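Local coordinates for protein ribonucleoside-diphosphate reductase (Pseudomonas aeruginosa, PDB 5IM3) that probably catalyses the reduction of ribonucleoside diphosphates to deoxyribonucleotides with thioredoxin as reductant, supplying precursors for DNA synthesis, and binds dATP as an allosteric ligand, at residues A[412-417]-A[536-541]; A[424-429]-A[456-461]. All coordinates share one frame; numbering follows the deposited sequence.

How the contacts relate
Contacts 1 and 2 illustrate how a nucleotide-binding loop is anchored to the body of an enzyme. Their centres lie 11 Å apart, and all four segments lie in the barrel domain of the reductase. Along the chain the order is 412-417, 424-429, 456-461, 536-541, so contact 2 falls wholly within the span bracketed by contact 1. The small antiparallel hairpin of strands 415-416 and 421-422 connects the two first segments. D460 of contact 2 reaches back to contact 1 with OD1, 3.0 Å from the backbone N of L412, while L459 packs on L538. Both ends of the loop beside bound dATP are thereby fastened to neighbouring parts of the fold.

Contact 1 (A[412-417]-A[536-541]); sequences LGSYIK and LKLHKV. With DTP (2'-deoxyadenosine 5'-triphosphate), chain G.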
ATOM      1  N   LEU A 412      14.609 -20.653  26.728  1.00 45.62           N
ATOM      2  CA  LEU A 412      15.635 -19.621  26.781  1.00 46.57           C
ATOM      3  C   LEU A 412      15.688 -18.999  28.168  1.00 46.63           C
ATOM      4  O   LEU A 412      14.653 -18.673  28.756  1.00 44.35           O
ATOM      5  CB  LEU A 412      15.356 -18.542  25.730  1.00 45.94           C
ATOM      6  CG  LEU A 412      16.306 -17.337  25.728  1.00 53.46           C
ATOM      7  CD1 LEU A 412      17.701 -17.742  25.266  1.00 53.64           C
ATOM      8  CD2 LEU A 412      15.757 -16.210  24.866  1.00 53.05           C
ATOM      9  N   GLY A 413      16.906 -18.844  28.688  1.00 45.88           N
ATOM     10  CA  GLY A 413      17.126 -18.208  29.968  1.00 48.64           C
ATOM     11  C   GLY A 413      17.136 -19.140  31.158  1.00 49.15           C
ATOM     12  O   GLY A 413      17.442 -18.692  32.268  1.00 52.10           O
ATOM     13  N   SER A 414      16.814 -20.418  30.969  1.00 46.78           N
ATOM     14  CA  SER A 414      16.810 -21.368  32.070  1.00 48.40           C
ATOM     15  C   SER A 414      18.236 -21.692  32.507  1.00 52.63           C
ATOM     16  O   SER A 414      19.168 -21.709  31.699  1.00 53.48           O
ATOM     17  CB  SER A 414      16.101 -22.659  31.665  1.00 49.54           C
ATOM     18  OG  SER A 414      14.858 -22.394  31.044  1.00 50.41           O
ATOM     19  N   TYR A 415      18.398 -21.954  33.800  1.00 53.21           N
ATOM     20  CA  TYR A 415      19.698 -22.347  34.324  1.00 57.35           C
ATOM     21  C   TYR A 415      20.054 -23.765  33.887  1.00 58.12           C
ATOM     22  O   TYR A 415      19.184 -24.616  33.670  1.00 55.46           O
ATOM     23  CB  TYR A 415      19.709 -22.255  35.849  1.00 63.90           C
ATOM     24  CG  TYR A 415      21.051 -22.556  36.477  1.00 69.87           C
ATOM     25  CD1 TYR A 415      22.057 -21.598  36.510  1.00 74.72           C
ATOM     26  CD2 TYR A 415      21.312 -23.794  37.049  1.00 71.83           C
ATOM     27  CE1 TYR A 415      23.286 -21.867  37.090  1.00 78.10           C
ATOM     28  CE2 TYR A 415      22.538 -24.072  37.633  1.00 75.50           C
ATOM     29  CZ  TYR A 415      23.520 -23.105  37.647  1.00 78.90           C
ATOM     30  OH  TYR A 415      24.739 -23.376  38.222  1.00 85.71           O
ATOM     31  N   ILE A 416      21.355 -24.006  33.748  1.00 66.58           N
ATOM     32  CA  ILE A 416      21.895 -25.325  33.432  1.00 69.06           C
ATOM     33  C   ILE A 416      23.040 -25.591  34.397  1.00 74.45           C
ATOM     34  O   ILE A 416      24.103 -24.970  34.284  1.00 77.28           O
ATOM     35  CB  ILE A 416      22.382 -25.426  31.979  1.00 64.77           C
ATOM     36  CG1 ILE A 416      21.217 -25.220  31.012  1.00 61.05           C
ATOM     37  CG2 ILE A 416      23.048 -26.783  31.737  1.00 66.72           C
ATOM     38  CD1 ILE A 416      21.644 -25.181  29.563  1.00 59.56           C
ATOM     39  N   LYS A 417      22.831 -26.511  35.338  1.00 78.60           N
ATOM     40  CA  LYS A 417      23.901 -26.913  36.239  1.00 88.52           C
ATOM     41  C   LYS A 417      24.987 -27.650  35.460  1.00 98.12           C
ATOM     42  O   LYS A 417      24.755 -28.187  34.373  1.00 91.51           O
ATOM     43  CB  LYS A 417      23.359 -27.801  37.361  1.00 87.15           C
ATOM     44  CG  LYS A 417      24.215 -27.816  38.628  1.00 91.28           C
ATOM     45  CD  LYS A 417      23.765 -28.899  39.606  1.00 90.90           C
ATOM     46  CE  LYS A 417      24.374 -28.703  40.992  1.00 96.40           C
ATOM     47  NZ  LYS A 417      23.794 -27.524  41.696  1.00 97.50           N
ATOM     48  N   LEU A 536       9.119 -16.188  41.285  1.00 65.32           N
ATOM     49  CA  LEU A 536       9.428 -17.030  40.126  1.00 62.25           C
ATOM     50  C   LEU A 536       9.930 -16.092  39.027  1.00 61.27           C
ATOM     51  O   LEU A 536       9.154 -15.610  38.199  1.00 62.49           O
ATOM     52  CB  LEU A 536       8.221 -17.844  39.683  1.00 62.01           C
ATOM     53  CG  LEU A 536       8.407 -18.797  38.497  1.00 59.76           C
ATOM     54  CD1 LEU A 536       9.779 -19.456  38.511  1.00 59.84           C
ATOM     55  CD2 LEU A 536       7.319 -19.857  38.517  1.00 58.98           C
ATOM     56  N   LYS A 537      11.244 -15.854  39.030  1.00 63.20           N
ATOM     57  CA  LYS A 537      11.818 -14.742  38.276  1.00 63.40           C
ATOM     58  C   LYS A 537      11.602 -14.905  36.775  1.00 58.77           C
ATOM     59  O   LYS A 537      11.209 -13.956  36.088  1.00 56.51           O
ATOM     60  CB  LYS A 537      13.311 -14.624  38.596  1.00 67.27           C
ATOM     61  CG  LYS A 537      14.064 -13.548  37.815  1.00 69.24           C
ATOM     62  CD  LYS A 537      13.646 -12.148  38.226  1.00 73.02           C
ATOM     63  CE  LYS A 537      14.424 -11.089  37.455  1.00 75.19           C
ATOM     64  NZ  LYS A 537      13.968  -9.704  37.778  1.00 76.73           N
ATOM     65  N   LEU A 538      11.870 -16.093  36.244  1.00 53.31           N
ATOM     66  CA  LEU A 538      11.884 -16.292  34.796  1.00 51.50           C
ATOM     67  C   LEU A 538      10.453 -16.483  34.308  1.00 50.55           C
ATOM     68  O   LEU A 538       9.890 -17.575  34.404  1.00 50.32           O
ATOM     69  CB  LEU A 538      12.760 -17.483  34.429  1.00 51.71           C
ATOM     70  CG  LEU A 538      12.885 -17.775  32.932  1.00 51.85           C
ATOM     71  CD1 LEU A 538      13.490 -16.587  32.194  1.00 50.00           C
ATOM     72  CD2 LEU A 538      13.712 -19.028  32.700  1.00 50.28           C
ATOM     73  N   HIS A 539       9.862 -15.418  33.773  1.00 52.76           N
ATOM     74  CA  HIS A 539       8.507 -15.485  33.246  1.00 54.14           C
ATOM     75  C   HIS A 539       8.256 -14.274  32.358  1.00 54.47           C
ATOM     76  O   HIS A 539       9.006 -13.295  32.372  1.00 53.99           O
ATOM     77  CB  HIS A 539       7.470 -15.553  34.371  1.00 55.17           C
ATOM     78  CG  HIS A 539       7.300 -14.266  35.115  1.00 56.47           C
ATOM     79  ND1 HIS A 539       8.205 -13.825  36.056  1.00 56.83           N
ATOM     80  CD2 HIS A 539       6.328 -13.325  35.058  1.00 57.75           C
ATOM     81  CE1 HIS A 539       7.798 -12.668  36.546  1.00 57.25           C
ATOM     82  NE2 HIS A 539       6.662 -12.343  35.957  1.00 57.57           N
ATOM     83  N   LYS A 540       7.181 -14.362  31.578  1.00 59.70           N
ATOM     84  CA  LYS A 540       6.746 -13.289  30.695  1.00 60.05           C
ATOM     85  C   LYS A 540       5.229 -13.219  30.724  1.00 58.94           C
ATOM     86  O   LYS A 540       4.558 -14.236  30.523  1.00 58.02           O
ATOM     87  CB  LYS A 540       7.213 -13.515  29.255  1.00 61.51           C
ATOM     88  CG  LYS A 540       8.446 -12.730  28.853  1.00 63.09           C
ATOM     89  CD  LYS A 540       8.597 -12.669  27.334  1.00 61.68           C
ATOM     90  CE  LYS A 540       7.483 -11.851  26.688  1.00 63.23           C
ATOM     91  NZ  LYS A 540       7.724 -11.606  25.242  1.00 64.48           N
ATOM     92  N   VAL A 541       4.693 -12.027  30.963  1.00 53.53           N
ATOM     93  CA  VAL A 541       3.254 -11.805  30.955  1.00 51.83           C
ATOM     94  C   VAL A 541       2.878 -11.134  29.643  1.00 51.77           C
ATOM     95  O   VAL A 541       3.437 -10.089  29.282  1.00 52.43           O
ATOM     96  CB  VAL A 541       2.806 -10.954  32.154  1.00 52.27           C
ATOM     97  CG1 VAL A 541       1.294 -10.787  32.140  1.00 51.74           C
ATOM     98  CG2 VAL A 541       3.268 -11.590  33.459  1.00 51.28           C
TER
HETATM   99  PG  DTP G1005      19.770 -30.568  35.796  1.00 74.43           P
HETATM  100  O1G DTP G1005      20.241 -29.175  35.550  1.00 74.84           O
HETATM  101  O2G DTP G1005      19.374 -30.822  37.251  1.00 79.11           O
HETATM  102  O3G DTP G1005      18.579 -30.940  34.914  1.00 76.43           O
HETATM  103  PB  DTP G1005      20.966 -32.700  34.270  1.00 67.18           P
HETATM  104  O1B DTP G1005      19.614 -33.230  34.014  1.00 64.55           O
HETATM  105  O2B DTP G1005      21.933 -33.826  34.635  1.00 65.17           O
HETATM  106  O3B DTP G1005      20.900 -31.637  35.455  1.00 73.53           O
HETATM  107  PA  DTP G1005      21.057 -32.157  31.503  1.00 52.63           P
HETATM  108  O1A DTP G1005      19.974 -33.117  31.628  1.00 63.93           O
HETATM  109  O2A DTP G1005      22.158 -32.791  30.687  1.00 56.14           O
HETATM  110  O3A DTP G1005      21.543 -31.935  32.997  1.00 64.43           O
HETATM  111  O5' DTP G1005      20.529 -30.850  30.796  1.00 51.75           O
HETATM  112  C5' DTP G1005      19.280 -30.228  31.165  1.00 49.57           C
HETATM  113  C4' DTP G1005      18.855 -29.264  30.085  1.00 45.92           C
HETATM  114  O4' DTP G1005      19.958 -28.390  29.762  1.00 43.80           O
HETATM  115  C3' DTP G1005      18.402 -29.902  28.771  1.00 44.76           C
HETATM  116  O3' DTP G1005      17.265 -29.213  28.250  1.00 44.19           O
HETATM  117  C2' DTP G1005      19.608 -29.725  27.857  1.00 44.47           C
HETATM  118  C1' DTP G1005      20.245 -28.447  28.374  1.00 42.94           C
HETATM  119  N9  DTP G1005      21.692 -28.401  28.214  1.00 42.39           N
HETATM  120  C8  DTP G1005      22.614 -28.999  29.031  1.00 42.62           C
HETATM  121  N7  DTP G1005      23.855 -28.855  28.633  1.00 43.86           N
HETATM  122  C5  DTP G1005      23.742 -28.098  27.476  1.00 41.60           C
HETATM  123  C6  DTP G1005      24.699 -27.590  26.579  1.00 43.60           C
HETATM  124  N6  DTP G1005      26.015 -27.776  26.712  1.00 44.48           N
HETATM  125  N1  DTP G1005      24.253 -26.863  25.531  1.00 43.84           N
HETATM  126  C2  DTP G1005      22.939 -26.663  25.400  1.00 43.77           C
HETATM  127  N3  DTP G1005      21.943 -27.094  26.178  1.00 44.46           N
HETATM  128  C4  DTP G1005      22.415 -27.811  27.207  1.00 42.59           C
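L538 meets the 412-417 segment with one branch of its side chain, a small apolar contact without a hydrogen bond between the segments. Its CD2 lies 3.8 Å from the carbonyl C of G413 and 3.9 Å from OG of S414, so a single methyl rests on the peptide that joins these two residues. The other methyl, CD1, approaches the carbonyl O of L412 less closely, at 4.2 Å. CG of L538 stands anti to the backbone N (chi1 -179°); this directs the side chain toward 412-417, and CD2 does the touching. G413 has no side chain between its backbone and L538.

The hydroxyl of S414 is occupied elsewhere: it hydrogen-bonds to A411 O and to OG of S505. Beyond S414 the chain enters the short strand 415-416 of a beta hairpin beside the dATP site in the barrel domain, consistent with the allosteric specificity site of class I reductases. Here I416 spreads both its branches on the nucleotide, with CD1 3.5 Å from N9 and CG2 3.5 Å from C8 of the adenine. The backbone N of K417 comes within 3.7 Å of O1G of the terminal phosphate. D380 and R410 hydrogen-bond the same dATP, as do K397 and V440 of the second subunit.

On the far side, the loop carrying L538 is tied by H539. Its ND1 donates to K537 O at 3.0 Å, reaching that oxygen from above the carbonyl plane, and more weakly to L536 O. Farther along, strand 539-543 pairs antiparallel with strand 500-504, and K540 forms a salt bridge with E462.

Contact 2 (A[424-429]-A[456-461]); sequences QGVVPF and TWHLDI
V426 and D460 are joined by one hydrogen bond, in which the backbone N of V426 donates to OD2 of D460 at 3.0 Å with an N-H...O angle of 153°. The donor approaches from above the carboxylate plane, 38° out of it. With CG of D460 anti to its own carbonyl carbon (chi1 -66°), the acid extends toward the 424-429 segment, where OD2 also packs directly on CA of G425, at 3.1 Å. OD1 bonds to L412 N, so this buried carboxylate accepts a backbone N-H on each oxygen and ties two loop segments together.

A second polar group lies within the 456-461 segment. ND1 of H458 accepts the backbone N-H of D460 at 3.1 Å, the donor slightly tilted from the ring plane, while NE2 hydrogen-bonds to V409 O. Gripped through both nitrogens, the imidazole is fixed in its rotation and in turn helps to position D460. I461 N bonds to H458 O across the type I beta turn that runs from H458 to I461.

Apolar contact comes from the two methyls of V426. CG1 meets the H458 ring obliquely, 3.7 Å from CE1, as the side chains run antiparallel alongside each other. CG2 instead lies 3.7 Å from OD2 of D460, flanking the carboxylate.

The whole is a loop-to-loop junction. V426 lies close to helix 427-440, and D460 is the N-cap residue of helix 461-465, though its side chain makes no capping bond. Helix 427-440 contributes F429 to the dATP pocket and meets A439 of the second subunit. The V426 side chain is about 7 Å from the bound dATP, so the junction is near the nucleotide site at the subunit interface, consistent with the specificity site of class I reductases.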
ATOM      1  N   GLN A 424      19.618 -21.868  25.604  1.00 52.26           N
ATOM      2  CA  GLN A 424      19.081 -21.117  24.479  1.00 49.78           C
ATOM      3  C   GLN A 424      17.717 -21.625  24.040  1.00 46.97           C
ATOM      4  O   GLN A 424      17.179 -21.137  23.041  1.00 45.52           O
ATOM      5  CB  GLN A 424      20.061 -21.164  23.302  1.00 50.38           C
ATOM      6  CG  GLN A 424      21.411 -20.546  23.620  1.00 53.92           C
ATOM      7  CD  GLN A 424      21.281 -19.151  24.203  1.00 58.57           C
ATOM      8  OE1 GLN A 424      20.631 -18.282  23.620  1.00 57.70           O
ATOM      9  NE2 GLN A 424      21.883 -18.938  25.371  1.00 63.47           N
ATOM     10  N   GLY A 425      17.150 -22.587  24.757  1.00 45.59           N
ATOM     11  CA  GLY A 425      15.813 -23.047  24.475  1.00 42.10           C
ATOM     12  C   GLY A 425      15.770 -24.195  23.490  1.00 41.93           C
ATOM     13  O   GLY A 425      16.774 -24.826  23.149  1.00 43.36           O
ATOM     14  N   VAL A 426      14.553 -24.453  23.009  1.00 43.34           N
ATOM     15  CA  VAL A 426      14.297 -25.664  22.242  1.00 45.43           C
ATOM     16  C   VAL A 426      14.694 -25.504  20.780  1.00 43.77           C
ATOM     17  O   VAL A 426      14.982 -26.496  20.104  1.00 43.15           O
ATOM     18  CB  VAL A 426      12.816 -26.065  22.370  1.00 45.44           C
ATOM     19  CG1 VAL A 426      12.448 -26.273  23.832  1.00 46.16           C
ATOM     20  CG2 VAL A 426      11.906 -25.010  21.738  1.00 44.24           C
ATOM     21  N   VAL A 427      14.711 -24.273  20.260  1.00 40.66           N
ATOM     22  CA  VAL A 427      14.857 -24.088  18.814  1.00 39.21           C
ATOM     23  C   VAL A 427      16.184 -24.625  18.292  1.00 38.30           C
ATOM     24  O   VAL A 427      16.187 -25.269  17.234  1.00 41.33           O
ATOM     25  CB  VAL A 427      14.601 -22.622  18.441  1.00 37.58           C
ATOM     26  CG1 VAL A 427      14.959 -22.355  16.986  1.00 35.56           C
ATOM     27  CG2 VAL A 427      13.131 -22.299  18.670  1.00 35.34           C
ATOM     28  N   PRO A 428      17.327 -24.420  18.950  1.00 38.28           N
ATOM     29  CA  PRO A 428      18.564 -25.021  18.423  1.00 40.08           C
ATOM     30  C   PRO A 428      18.505 -26.534  18.324  1.00 40.09           C
ATOM     31  O   PRO A 428      19.145 -27.117  17.439  1.00 41.68           O
ATOM     32  CB  PRO A 428      19.632 -24.567  19.424  1.00 42.34           C
ATOM     33  CG  PRO A 428      19.105 -23.327  19.995  1.00 42.79           C
ATOM     34  CD  PRO A 428      17.607 -23.508  20.071  1.00 44.51           C
ATOM     35  N   PHE A 429      17.764 -27.190  19.219  1.00 39.40           N
ATOM     36  CA  PHE A 429      17.555 -28.625  19.101  1.00 35.91           C
ATOM     37  C   PHE A 429      16.577 -28.962  17.975  1.00 37.70           C
ATOM     38  O   PHE A 429      16.764 -29.941  17.251  1.00 34.50           O
ATOM     39  CB  PHE A 429      17.081 -29.181  20.436  1.00 35.40           C
ATOM     40  CG  PHE A 429      18.103 -29.054  21.529  1.00 38.19           C
ATOM     41  CD1 PHE A 429      19.352 -29.614  21.379  1.00 37.49           C
ATOM     42  CD2 PHE A 429      17.825 -28.364  22.691  1.00 39.54           C
ATOM     43  CE1 PHE A 429      20.303 -29.499  22.365  1.00 40.25           C
ATOM     44  CE2 PHE A 429      18.775 -28.245  23.686  1.00 39.58           C
ATOM     45  CZ  PHE A 429      20.014 -28.815  23.523  1.00 41.20           C
ATOM     46  N   THR A 456       1.396 -23.842  25.146  1.00 41.41           N
ATOM     47  CA  THR A 456       1.246 -22.413  24.871  1.00 42.14           C
ATOM     48  C   THR A 456       1.846 -21.507  25.946  1.00 43.33           C
ATOM     49  O   THR A 456       2.062 -20.319  25.676  1.00 44.22           O
ATOM     50  CB  THR A 456      -0.236 -22.073  24.686  1.00 41.73           C
ATOM     51  OG1 THR A 456      -0.849 -23.054  23.840  1.00 40.49           O
ATOM     52  CG2 THR A 456      -0.394 -20.708  24.037  1.00 45.73           C
ATOM     53  N   TRP A 457       2.114 -22.020  27.144  1.00 43.60           N
ATOM     54  CA  TRP A 457       2.797 -21.241  28.171  1.00 46.27           C
ATOM     55  C   TRP A 457       4.315 -21.368  28.097  1.00 47.09           C
ATOM     56  O   TRP A 457       5.018 -20.702  28.865  1.00 44.97           O
ATOM     57  CB  TRP A 457       2.319 -21.654  29.570  1.00 46.70           C
ATOM     58  CG  TRP A 457       2.367 -23.132  29.833  1.00 47.67           C
ATOM     59  CD1 TRP A 457       1.314 -24.001  29.818  1.00 46.46           C
ATOM     60  CD2 TRP A 457       3.525 -23.916  30.152  1.00 46.71           C
ATOM     61  NE1 TRP A 457       1.741 -25.270  30.108  1.00 46.51           N
ATOM     62  CE2 TRP A 457       3.095 -25.248  30.315  1.00 46.54           C
ATOM     63  CE3 TRP A 457       4.881 -23.621  30.314  1.00 47.36           C
ATOM     64  CZ2 TRP A 457       3.972 -26.283  30.633  1.00 46.97           C
ATOM     65  CZ3 TRP A 457       5.753 -24.653  30.630  1.00 47.33           C
ATOM     66  CH2 TRP A 457       5.294 -25.966  30.788  1.00 47.77           C
ATOM     67  N   HIS A 458       4.834 -22.203  27.199  1.00 46.17           N
ATOM     68  CA  HIS A 458       6.273 -22.397  27.087  1.00 46.01           C
ATOM     69  C   HIS A 458       6.954 -21.091  26.696  1.00 45.26           C
ATOM     70  O   HIS A 458       6.502 -20.381  25.795  1.00 43.98           O
ATOM     71  CB  HIS A 458       6.566 -23.482  26.052  1.00 45.57           C
ATOM     72  CG  HIS A 458       7.953 -24.042  26.125  1.00 44.98           C
ATOM     73  ND1 HIS A 458       9.051 -23.381  25.622  1.00 45.40           N
ATOM     74  CD2 HIS A 458       8.414 -25.215  26.618  1.00 45.40           C
ATOM     75  CE1 HIS A 458      10.132 -24.117  25.811  1.00 46.51           C
ATOM     76  NE2 HIS A 458       9.772 -25.236  26.413  1.00 46.47           N
ATOM     77  N   LEU A 459       8.058 -20.778  27.377  1.00 40.95           N
ATOM     78  CA  LEU A 459       8.697 -19.481  27.193  1.00 41.99           C
ATOM     79  C   LEU A 459       9.271 -19.286  25.794  1.00 39.80           C
ATOM     80  O   LEU A 459       9.495 -18.141  25.388  1.00 39.39           O
ATOM     81  CB  LEU A 459       9.796 -19.284  28.238  1.00 43.19           C
ATOM     82  CG  LEU A 459       9.505 -18.166  29.235  1.00 45.02           C
ATOM     83  CD1 LEU A 459      10.594 -18.121  30.284  1.00 48.70           C
ATOM     84  CD2 LEU A 459       9.392 -16.828  28.525  1.00 44.53           C
ATOM     85  N   ASP A 460       9.504 -20.361  25.047  1.00 39.37           N
ATOM     86  CA  ASP A 460       9.978 -20.247  23.675  1.00 40.92           C
ATOM     87  C   ASP A 460       8.836 -20.173  22.664  1.00 39.79           C
ATOM     88  O   ASP A 460       9.092 -20.212  21.456  1.00 39.11           O
ATOM     89  CB  ASP A 460      10.898 -21.424  23.330  1.00 43.75           C
ATOM     90  CG  ASP A 460      12.190 -21.417  24.134  1.00 46.17           C
ATOM     91  OD1 ASP A 460      12.640 -20.330  24.553  1.00 45.71           O
ATOM     92  OD2 ASP A 460      12.760 -22.508  24.335  1.00 45.64           O
ATOM     93  N   ILE A 461       7.589 -20.032  23.123  1.00 42.52           N
ATOM     94  CA  ILE A 461       6.447 -20.169  22.221  1.00 44.70           C
ATOM     95  C   ILE A 461       6.495 -19.127  21.110  1.00 47.20           C
ATOM     96  O   ILE A 461       6.154 -19.420  19.959  1.00 43.67           O
ATOM     97  CB  ILE A 461       5.120 -20.094  23.005  1.00 45.75           C
ATOM     98  CG1 ILE A 461       3.936 -20.414  22.085  1.00 45.83           C
ATOM     99  CG2 ILE A 461       4.927 -18.717  23.634  1.00 45.98           C
ATOM    100  CD1 ILE A 461       3.958 -21.826  21.522  1.00 45.66           C
TER